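Local coordinates for protein Phikz039 (Pseudomonas phage phikz, PDB 3ZBQ) that belongs to the phage tubulin-like family (PhuZ) and holds guanosine-5'-diphosphate in a pocket of its tubulin-type nucleotide-binding fold, at residues 116-119 and 120-124; 135-138 and 139-142; 152-155 and 156-160; 284-287 and 288-291. All coordinates share one frame; numbering follows the deposited sequence.

Contact 1. Residues 116-119 and 120-124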
loop_
_atom_site.group_PDB
_atom_site.type_symbol
_atom_site.label_atom_id
_atom_site.label_comp_id
_atom_site.label_asym_id
_atom_site.label_seq_id
_atom_site.Cartn_x
_atom_site.Cartn_y
_atom_site.Cartn_z
ATOM N N LEU A 116 -2.670 8.028 -6.284
ATOM C CA LEU A 116 -3.983 7.529 -6.674
ATOM C C LEU A 116 -4.925 7.521 -5.479
ATOM O O LEU A 116 -6.080 7.913 -5.609
ATOM C CB LEU A 116 -3.910 6.136 -7.304
ATOM C CG LEU A 116 -3.426 6.084 -8.755
ATOM C CD1 LEU A 116 -2.991 4.665 -9.137
ATOM C CD2 LEU A 116 -4.505 6.576 -9.709
ATOM N N VAL A 117 -4.436 7.091 -4.317
ATOM C CA VAL A 117 -5.275 7.084 -3.111
ATOM C C VAL A 117 -5.771 8.489 -2.809
ATOM O O VAL A 117 -6.955 8.701 -2.510
ATOM C CB VAL A 117 -4.510 6.552 -1.888
ATOM C CG1 VAL A 117 -5.388 6.653 -0.634
ATOM C CG2 VAL A 117 -4.108 5.117 -2.113
ATOM N N SER A 118 -4.865 9.456 -2.903
ATOM C CA SER A 118 -5.216 10.844 -2.633
ATOM C C SER A 118 -6.284 11.345 -3.600
ATOM O O SER A 118 -7.287 11.935 -3.186
ATOM C CB SER A 118 -3.983 11.743 -2.711
ATOM O OG SER A 118 -4.324 13.060 -2.319
ATOM N N HIS A 119 -6.069 11.093 -4.885
ATOM C CA HIS A 119 -7.015 11.519 -5.911
ATOM C C HIS A 119 -8.364 10.854 -5.688
ATOM O O HIS A 119 -9.399 11.516 -5.713
ATOM C CB HIS A 119 -6.500 11.170 -7.305
ATOM C CG HIS A 119 -7.389 11.648 -8.408
ATOM N ND1 HIS A 119 -7.198 12.857 -9.040
ATOM C CD2 HIS A 119 -8.489 11.093 -8.972
ATOM C CE1 HIS A 119 -8.135 13.022 -9.959
ATOM N NE2 HIS A 119 -8.930 11.968 -9.936
ATOM N N LEU A 120 -8.352 9.543 -5.474
ATOM C CA LEU A 120 -9.605 8.804 -5.294
ATOM C C LEU A 120 -10.362 9.280 -4.058
ATOM O O LEU A 120 -11.586 9.428 -4.082
ATOM C CB LEU A 120 -9.338 7.301 -5.190
ATOM C CG LEU A 120 -8.795 6.557 -6.407
ATOM C CD1 LEU A 120 -8.133 5.261 -5.957
ATOM C CD2 LEU A 120 -9.886 6.255 -7.401
ATOM N N GLN A 121 -9.635 9.499 -2.963
ATOM C CA GLN A 121 -10.270 9.912 -1.717
ATOM C C GLN A 121 -10.844 11.320 -1.808
ATOM O O GLN A 121 -11.900 11.607 -1.234
ATOM C CB GLN A 121 -9.322 9.725 -0.519
ATOM C CG GLN A 121 -9.111 8.239 -0.225
ATOM C CD GLN A 121 -8.565 7.935 1.149
ATOM O OE1 GLN A 121 -8.740 6.817 1.645
ATOM N NE2 GLN A 121 -7.871 8.897 1.760
ATOM N N GLN A 122 -10.182 12.185 -2.568
ATOM C CA GLN A 122 -10.734 13.516 -2.822
ATOM C C GLN A 122 -12.030 13.464 -3.637
ATOM O O GLN A 122 -12.830 14.395 -3.581
ATOM C CB GLN A 122 -9.695 14.414 -3.500
ATOM C CG GLN A 122 -8.535 14.787 -2.584
ATOM C CD GLN A 122 -7.430 15.506 -3.326
ATOM O OE1 GLN A 122 -6.280 15.070 -3.322
ATOM N NE2 GLN A 122 -7.775 16.611 -3.974
ATOM N N GLN A 123 -12.236 12.382 -4.387
ATOM C CA GLN A 123 -13.495 12.179 -5.123
ATOM C C GLN A 123 -14.573 11.515 -4.264
ATOM O O GLN A 123 -15.681 11.280 -4.739
ATOM C CB GLN A 123 -13.285 11.313 -6.378
ATOM C CG GLN A 123 -12.098 11.676 -7.221
ATOM C CD GLN A 123 -12.076 13.131 -7.590
ATOM O OE1 GLN A 123 -13.108 13.707 -7.935
ATOM N NE2 GLN A 123 -10.893 13.745 -7.516
ATOM N N GLY A 124 -14.241 11.189 -3.016
ATOM C CA GLY A 124 -15.177 10.527 -2.116
ATOM C C GLY A 124 -15.153 9.003 -2.160
ATOM O O GLY A 124 -16.018 8.354 -1.575
#
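Leu-120 turns back on Leu-116: its N donates to Leu-116 O at 2.8 Å, and its CG lies 3.1 Å from the same Leu-116 O. Beyond this bond the leucine side chain is buried against Val-127 of strand 127-133 and Ala-94. Gln-121 runs extended beside Val-117, both pointing the same way, with Gln-121 CD 3.9 Å from Val-117 CG1. The valine lies along the amide, whose NE2 donates to Ser-158 OG of helix 138-158. These residues end helix 109-122, the helical crossover of the beta-alpha-beta unit between parallel strands 97-103 and 127-133. Gln-122 takes the hydroxyl of Ser-118: OG donates to OE1 in the plane of the amide carbonyl, at 3.0 Å. The serine reaches it with OG trans to its own backbone N (chi1 -174°). Gln-123 folds back at chi2 (-52°). Its NE2 donates to His-119 O at 3.2 Å and also sits over one face of the His-119 ring, 3.6 Å from ring atom NE2 and displaced toward the rim. Ring and amide planes are 30° apart. Gly-124 has positive phi and closes the helix as a Schellman motif, its N bonding to Gln-121 O at 3.0 Å.

Contact 2. Residues 135-138 and 139-142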
loop_
_atom_site.group_PDB
_atom_site.type_symbol
_atom_site.label_atom_id
_atom_site.label_comp_id
_atom_site.label_asym_id
_atom_site.label_seq_id
_atom_site.Cartn_x
_atom_site.Cartn_y
_atom_site.Cartn_z
ATOM N N TYR A 135 13.871 -1.950 4.089
ATOM C CA TYR A 135 14.941 -1.125 4.614
ATOM C C TYR A 135 16.279 -1.785 4.367
ATOM O O TYR A 135 17.160 -1.720 5.226
ATOM C CB TYR A 135 14.756 -0.893 6.114
ATOM C CG TYR A 135 14.255 -2.104 6.848
ATOM C CD1 TYR A 135 15.122 -3.102 7.270
ATOM C CD2 TYR A 135 12.899 -2.245 7.128
ATOM C CE1 TYR A 135 14.651 -4.215 7.947
ATOM C CE2 TYR A 135 12.423 -3.348 7.795
ATOM C CZ TYR A 135 13.294 -4.329 8.201
ATOM O OH TYR A 135 12.789 -5.417 8.879
ATOM N N ASP A 136 16.423 -2.414 3.198
ATOM C CA ASP A 136 17.660 -3.139 2.864
ATOM C C ASP A 136 18.826 -2.225 2.513
ATOM O O ASP A 136 19.947 -2.698 2.301
ATOM C CB ASP A 136 17.432 -4.192 1.758
ATOM C CG ASP A 136 17.141 -3.577 0.391
ATOM O OD1 ASP A 136 16.673 -2.422 0.333
ATOM O OD2 ASP A 136 17.376 -4.256 -0.640
ATOM N N SER A 137 18.582 -0.920 2.463
ATOM C CA SER A 137 19.664 0.044 2.276
ATOM C C SER A 137 19.219 1.400 2.786
ATOM O O SER A 137 18.042 1.596 3.107
ATOM C CB SER A 137 20.067 0.162 0.802
ATOM O OG SER A 137 19.061 0.818 0.054
ATOM N N ASP A 138 20.155 2.339 2.854
ATOM C CA ASP A 138 19.827 3.698 3.268
ATOM C C ASP A 138 18.708 4.304 2.420
ATOM O O ASP A 138 17.746 4.873 2.955
ATOM C CB ASP A 138 21.064 4.596 3.222
ATOM C CG ASP A 138 20.749 6.030 3.598
ATOM O OD1 ASP A 138 20.168 6.253 4.677
ATOM O OD2 ASP A 138 21.070 6.943 2.806
ATOM N N ILE A 139 18.810 4.158 1.101
ATOM C CA ILE A 139 17.819 4.762 0.201
ATOM C C ILE A 139 16.426 4.134 0.357
ATOM O O ILE A 139 15.422 4.843 0.402
ATOM C CB ILE A 139 18.302 4.783 -1.295
ATOM C CG1 ILE A 139 17.422 5.725 -2.137
ATOM C CG2 ILE A 139 18.376 3.369 -1.884
ATOM C CD1 ILE A 139 17.964 5.995 -3.553
ATOM N N SER A 140 16.350 2.811 0.460
ATOM C CA SER A 140 15.037 2.170 0.588
ATOM C C SER A 140 14.407 2.446 1.956
ATOM O O SER A 140 13.179 2.539 2.083
ATOM C CB SER A 140 15.122 0.669 0.316
ATOM O OG SER A 140 15.882 0.011 1.306
ATOM N N LEU A 141 15.239 2.580 2.985
ATOM C CA LEU A 141 14.731 2.952 4.306
ATOM C C LEU A 141 14.223 4.390 4.272
ATOM O O LEU A 141 13.177 4.699 4.833
ATOM C CB LEU A 141 15.816 2.775 5.374
ATOM C CG LEU A 141 15.536 3.360 6.767
ATOM C CD1 LEU A 141 14.268 2.750 7.401
ATOM C CD2 LEU A 141 16.735 3.131 7.668
ATOM N N ARG A 142 14.970 5.264 3.604
ATOM C CA ARG A 142 14.544 6.640 3.387
ATOM C C ARG A 142 13.205 6.661 2.632
ATOM O O ARG A 142 12.292 7.433 2.965
ATOM C CB ARG A 142 15.622 7.392 2.608
ATOM C CG ARG A 142 15.373 8.873 2.453
ATOM C CD ARG A 142 16.355 9.469 1.462
ATOM N NE ARG A 142 17.725 9.085 1.784
ATOM C CZ ARG A 142 18.748 9.152 0.935
ATOM N NH1 ARG A 142 18.563 9.591 -0.302
ATOM N NH2 ARG A 142 19.957 8.773 1.328
HETATM O O HOH W 1 19.569 9.128 3.929
#
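The backbone turns from an extended Ser-137 into the first turn of helix 138-158, where Leu-141 N bonds to Ser-137 O at 3.0 Å and Arg-142 N to Asp-138 O at 2.9 Å. Ser-137 is the N-cap. Its OG accepts from Ser-140 N in a straight but long, weak bond of 3.4 Å. The Ser-140 hydroxyl reaches one residue further back and donates to Asp-136 OD1 at 2.7 Å, nearly in line with the C-O bond of the carboxylate. Both Asp-136 CG and Ser-140 OG lie between the backbone N and the carbonyl carbon (chi1 69° and 66°), which brings OD1 and OG together. Facing helix 284-304, Asp-138 OD2 forms a salt bridge with Arg-142 NH2 at 2.6 Å. The contact is made at the guanidinium edge, but the two planes are 68° apart and the N-H points poorly at the oxygen. A water accepts from Arg-142 NH2 at 2.7 Å and gives a weak bond to Asp-138 OD1. The carboxylate is shared further, with Arg-296 and Lys-303, so several positive charges probably favour its ionised form. Tyr-135 CB rests on Leu-141 CB at 3.9 Å. Strand 127-133 leads into this cap, and helix 284-304 packs against it through Arg-295, Arg-296 and Met-299.

Contact 3. Residues 152-155 and 156-160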
loop_
_atom_site.group_PDB
_atom_site.type_symbol
_atom_site.label_atom_id
_atom_site.label_comp_id
_atom_site.label_asym_id
_atom_site.label_seq_id
_atom_site.Cartn_x
_atom_site.Cartn_y
_atom_site.Cartn_z
ATOM N N GLU A 152 0.318 9.844 6.034
ATOM C CA GLU A 152 -0.196 10.863 6.939
ATOM C C GLU A 152 -0.553 12.119 6.158
ATOM O O GLU A 152 -1.589 12.742 6.408
ATOM C CB GLU A 152 0.844 11.174 8.015
ATOM C CG GLU A 152 0.281 11.736 9.317
ATOM C CD GLU A 152 -0.238 10.655 10.267
ATOM O OE1 GLU A 152 -0.912 9.708 9.807
ATOM O OE2 GLU A 152 0.017 10.760 11.490
ATOM N N GLY A 153 0.305 12.477 5.204
ATOM C CA GLY A 153 0.074 13.628 4.344
ATOM C C GLY A 153 -1.151 13.449 3.459
ATOM O O GLY A 153 -1.949 14.377 3.283
ATOM N N VAL A 154 -1.306 12.254 2.891
ATOM C CA VAL A 154 -2.467 11.969 2.050
ATOM C C VAL A 154 -3.756 11.967 2.887
ATOM O O VAL A 154 -4.792 12.468 2.443
ATOM C CB VAL A 154 -2.298 10.643 1.261
ATOM C CG1 VAL A 154 -3.617 10.221 0.615
ATOM C CG2 VAL A 154 -1.195 10.790 0.200
ATOM N N SER A 155 -3.684 11.421 4.103
ATOM C CA SER A 155 -4.830 11.461 5.014
ATOM C C SER A 155 -5.262 12.907 5.231
ATOM O O SER A 155 -6.457 13.239 5.177
ATOM C CB SER A 155 -4.473 10.841 6.371
ATOM O OG SER A 155 -4.108 9.477 6.256
ATOM N N SER A 156 -4.282 13.763 5.493
ATOM C CA SER A 156 -4.540 15.172 5.757
ATOM C C SER A 156 -5.093 15.912 4.548
ATOM O O SER A 156 -6.091 16.616 4.658
ATOM C CB SER A 156 -3.278 15.873 6.260
ATOM O OG SER A 156 -2.818 15.288 7.462
ATOM N N VAL A 157 -4.441 15.757 3.400
ATOM C CA VAL A 157 -4.815 16.491 2.194
ATOM C C VAL A 157 -6.173 16.047 1.643
ATOM O O VAL A 157 -6.995 16.880 1.231
ATOM C CB VAL A 157 -3.717 16.375 1.113
ATOM C CG1 VAL A 157 -4.228 16.888 -0.213
ATOM C CG2 VAL A 157 -2.478 17.146 1.557
ATOM N N SER A 158 -6.431 14.740 1.672
ATOM C CA SER A 158 -7.695 14.219 1.156
ATOM C C SER A 158 -8.806 14.281 2.195
ATOM O O SER A 158 -9.975 14.050 1.860
ATOM C CB SER A 158 -7.549 12.792 0.616
ATOM O OG SER A 158 -7.340 11.852 1.652
ATOM N N LYS A 159 -8.438 14.592 3.442
ATOM C CA LYS A 159 -9.394 14.721 4.554
ATOM C C LYS A 159 -10.147 13.429 4.854
ATOM O O LYS A 159 -11.285 13.451 5.341
ATOM C CB LYS A 159 -10.376 15.862 4.293
ATOM C CG LYS A 159 -9.700 17.129 3.791
ATOM C CD LYS A 159 -10.721 18.182 3.463
ATOM C CE LYS A 159 -10.087 19.284 2.668
ATOM N NZ LYS A 159 -11.019 20.430 2.512
ATOM N N VAL A 160 -9.502 12.307 4.560
ATOM C CA VAL A 160 -10.074 10.985 4.760
ATOM C C VAL A 160 -8.928 10.125 5.261
ATOM O O VAL A 160 -7.856 10.123 4.645
ATOM C CB VAL A 160 -10.576 10.391 3.425
ATOM C CG1 VAL A 160 -10.990 8.937 3.604
ATOM C CG2 VAL A 160 -11.726 11.202 2.845
#
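Ser-158 OG sits between its backbone N and carbonyl carbon (chi1 70°), which turns the hydroxyl back toward Val-154 O. Ser-156 OG lies instead beside its own N (chi1 -60°), 3.0 Å from Glu-152 O. Val-154 O is gripped twice by one residue: Ser-158 OG donates at 2.7 Å and Ser-158 N at 2.9 Å, from opposite faces of the carbonyl plane. One residue earlier, Val-157 N bonds to Gly-153 O, and Val-157 CG2 lies 3.3 Å from that Gly-153 O. The helix ends in a Schellman motif. Lys-159 has positive phi (62°) and is its C-prime residue. Val-160 N reaches back to Ser-155 O in a weak bond of 3.2 Å, and Lys-159 N to Ser-156 O in another. Ser-155 CA-H points at Val-160 O, with CA to O 3.3 Å. The Ser-155 hydroxyl bonds to Phe-151 O one turn back and to Met-162 N, and the second bond ties the last turn to the chain that follows. Helix 138-158 is the crossover between parallel strands 127-133 and 163-168. Its end lies against helix 109-122, with Val-154 on Ser-118 and Val-157 on Gln-122.

Contact 4. Residues 284-287 and 288-291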
loop_
_atom_site.group_PDB
_atom_site.type_symbol
_atom_site.label_atom_id
_atom_site.label_comp_id
_atom_site.label_asym_id
_atom_site.label_seq_id
_atom_site.Cartn_x
_atom_site.Cartn_y
_atom_site.Cartn_z
ATOM N N SER A 284 -1.519 0.865 15.862
ATOM C CA SER A 284 -0.516 -0.017 15.284
ATOM C C SER A 284 0.435 0.727 14.351
ATOM O O SER A 284 1.562 0.277 14.126
ATOM C CB SER A 284 -1.189 -1.176 14.547
ATOM O OG SER A 284 -1.858 -2.029 15.460
ATOM N N ILE A 285 -0.013 1.862 13.810
ATOM C CA ILE A 285 0.848 2.689 12.953
ATOM C C ILE A 285 2.128 3.110 13.688
ATOM O O ILE A 285 3.217 3.189 13.087
ATOM C CB ILE A 285 0.102 3.948 12.435
ATOM C CG1 ILE A 285 -1.008 3.554 11.462
ATOM C CG2 ILE A 285 1.058 4.931 11.770
ATOM C CD1 ILE A 285 -0.530 2.654 10.332
ATOM N N GLU A 286 2.006 3.368 14.985
ATOM C CA GLU A 286 3.164 3.723 15.817
ATOM C C GLU A 286 4.255 2.654 15.799
ATOM O O GLU A 286 5.456 2.974 15.846
ATOM C CB GLU A 286 2.718 4.008 17.262
ATOM C CG GLU A 286 3.840 4.058 18.304
ATOM C CD GLU A 286 4.865 5.153 18.044
ATOM O OE1 GLU A 286 4.547 6.134 17.333
ATOM O OE2 GLU A 286 6.004 5.023 18.554
ATOM N N ASP A 287 3.856 1.386 15.722
ATOM C CA ASP A 287 4.841 0.304 15.670
ATOM C C ASP A 287 5.701 0.362 14.406
ATOM O O ASP A 287 6.909 0.072 14.440
ATOM C CB ASP A 287 4.164 -1.062 15.780
ATOM C CG ASP A 287 3.479 -1.262 17.109
ATOM O OD1 ASP A 287 3.869 -0.590 18.095
ATOM O OD2 ASP A 287 2.543 -2.087 17.157
ATOM N N ILE A 288 5.076 0.727 13.290
ATOM C CA ILE A 288 5.801 0.931 12.035
ATOM C C ILE A 288 6.766 2.105 12.165
ATOM O O ILE A 288 7.935 2.010 11.781
ATOM C CB ILE A 288 4.847 1.207 10.854
ATOM C CG1 ILE A 288 3.748 0.137 10.773
ATOM C CG2 ILE A 288 5.624 1.272 9.539
ATOM C CD1 ILE A 288 2.723 0.394 9.653
ATOM N N ARG A 289 6.271 3.214 12.707
ATOM C CA ARG A 289 7.079 4.421 12.864
ATOM C C ARG A 289 8.310 4.133 13.725
ATOM O O ARG A 289 9.454 4.479 13.369
ATOM C CB ARG A 289 6.244 5.543 13.487
ATOM C CG ARG A 289 6.916 6.917 13.453
ATOM C CD ARG A 289 6.379 7.845 14.556
ATOM N NE ARG A 289 6.710 7.340 15.889
ATOM C CZ ARG A 289 7.905 7.472 16.461
ATOM N NH1 ARG A 289 8.884 8.102 15.826
ATOM N NH2 ARG A 289 8.123 6.975 17.668
ATOM N N LYS A 290 8.070 3.465 14.846
ATOM C CA LYS A 290 9.135 3.098 15.782
ATOM C C LYS A 290 10.166 2.169 15.130
ATOM O O LYS A 290 11.378 2.328 15.316
ATOM C CB LYS A 290 8.510 2.450 17.032
ATOM C CG LYS A 290 9.510 2.059 18.116
ATOM C CD LYS A 290 10.302 3.268 18.611
ATOM C CE LYS A 290 11.283 2.866 19.708
ATOM N NZ LYS A 290 12.196 3.981 20.057
ATOM N N ARG A 291 9.686 1.207 14.349
ATOM C CA ARG A 291 10.561 0.252 13.675
ATOM C C ARG A 291 11.479 0.936 12.665
ATOM O O ARG A 291 12.673 0.618 12.571
ATOM C CB ARG A 291 9.718 -0.819 12.975
ATOM C CG ARG A 291 10.493 -1.766 12.062
ATOM C CD ARG A 291 11.502 -2.614 12.814
ATOM N NE ARG A 291 12.105 -3.630 11.947
ATOM C CZ ARG A 291 13.192 -4.331 12.257
ATOM N NH1 ARG A 291 13.804 -4.138 13.419
ATOM N NH2 ARG A 291 13.668 -5.229 11.411
#
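Arg-289 and Glu-286 pair one turn apart on the outer side of helix 284-304. From CB, 3.6 Å from Glu-286 O, the arginine side chain runs out to CD, which lies 3.7 Å from Glu-286 OE1. It bends at chi3 (65°), and this swings the guanidinium across the glutamate. NE then donates to Glu-286 OE1 at 2.9 Å in an almost straight bond (174°). CZ is 3.7 Å from both carboxylate oxygens. NH2 donates to the syn lone pair of Glu-286 OE2, at 3.0 Å, while NH1 turns to Glu-293 in a second salt bridge. The grip is bidentate and side-on, with one nitrogen to each oxygen. Both acceptors lie near the guanidinium plane, although the carboxylate is turned 32° from it. Two bonds to one carboxylate should limit rotation of the arginine head. Ile-285 and Ile-288 occupy the inner side, their CD1 atoms 4.0 Å apart. Both rest on Ile-164 and Gln-223 of the central sheet. Lys-290 N to Glu-286 O and Arg-291 N to Asp-287 O continue the helical bonding. This is an amphipathic stretch of helix with an i to i+3 salt bridge outside, laid against the sheet of a tubulin-like fold.

Contacts 1 and 3 are the ends of two successive crossover helices. Their centres are 10 Å apart, and they touch where Gln-121 NE2 meets Ser-158 OG at 3.0 Å. Contact 2 lies at the other end of the helix that finishes in contact 3; the two centres are 24 Å apart. It lies close to the nucleotide, with the side chain of Asp-136 about 5 Å from guanosine-5'-diphosphate. The side chains of Leu-116 (contact 1) and Arg-291 (contact 4) are about 12 and 13 Å from it. Contact 4 reaches contact 2 through Arg-291 NH2 and Tyr-135 OH, 2.7 Å apart, linking the long C-terminal helix to the nucleotide-binding part.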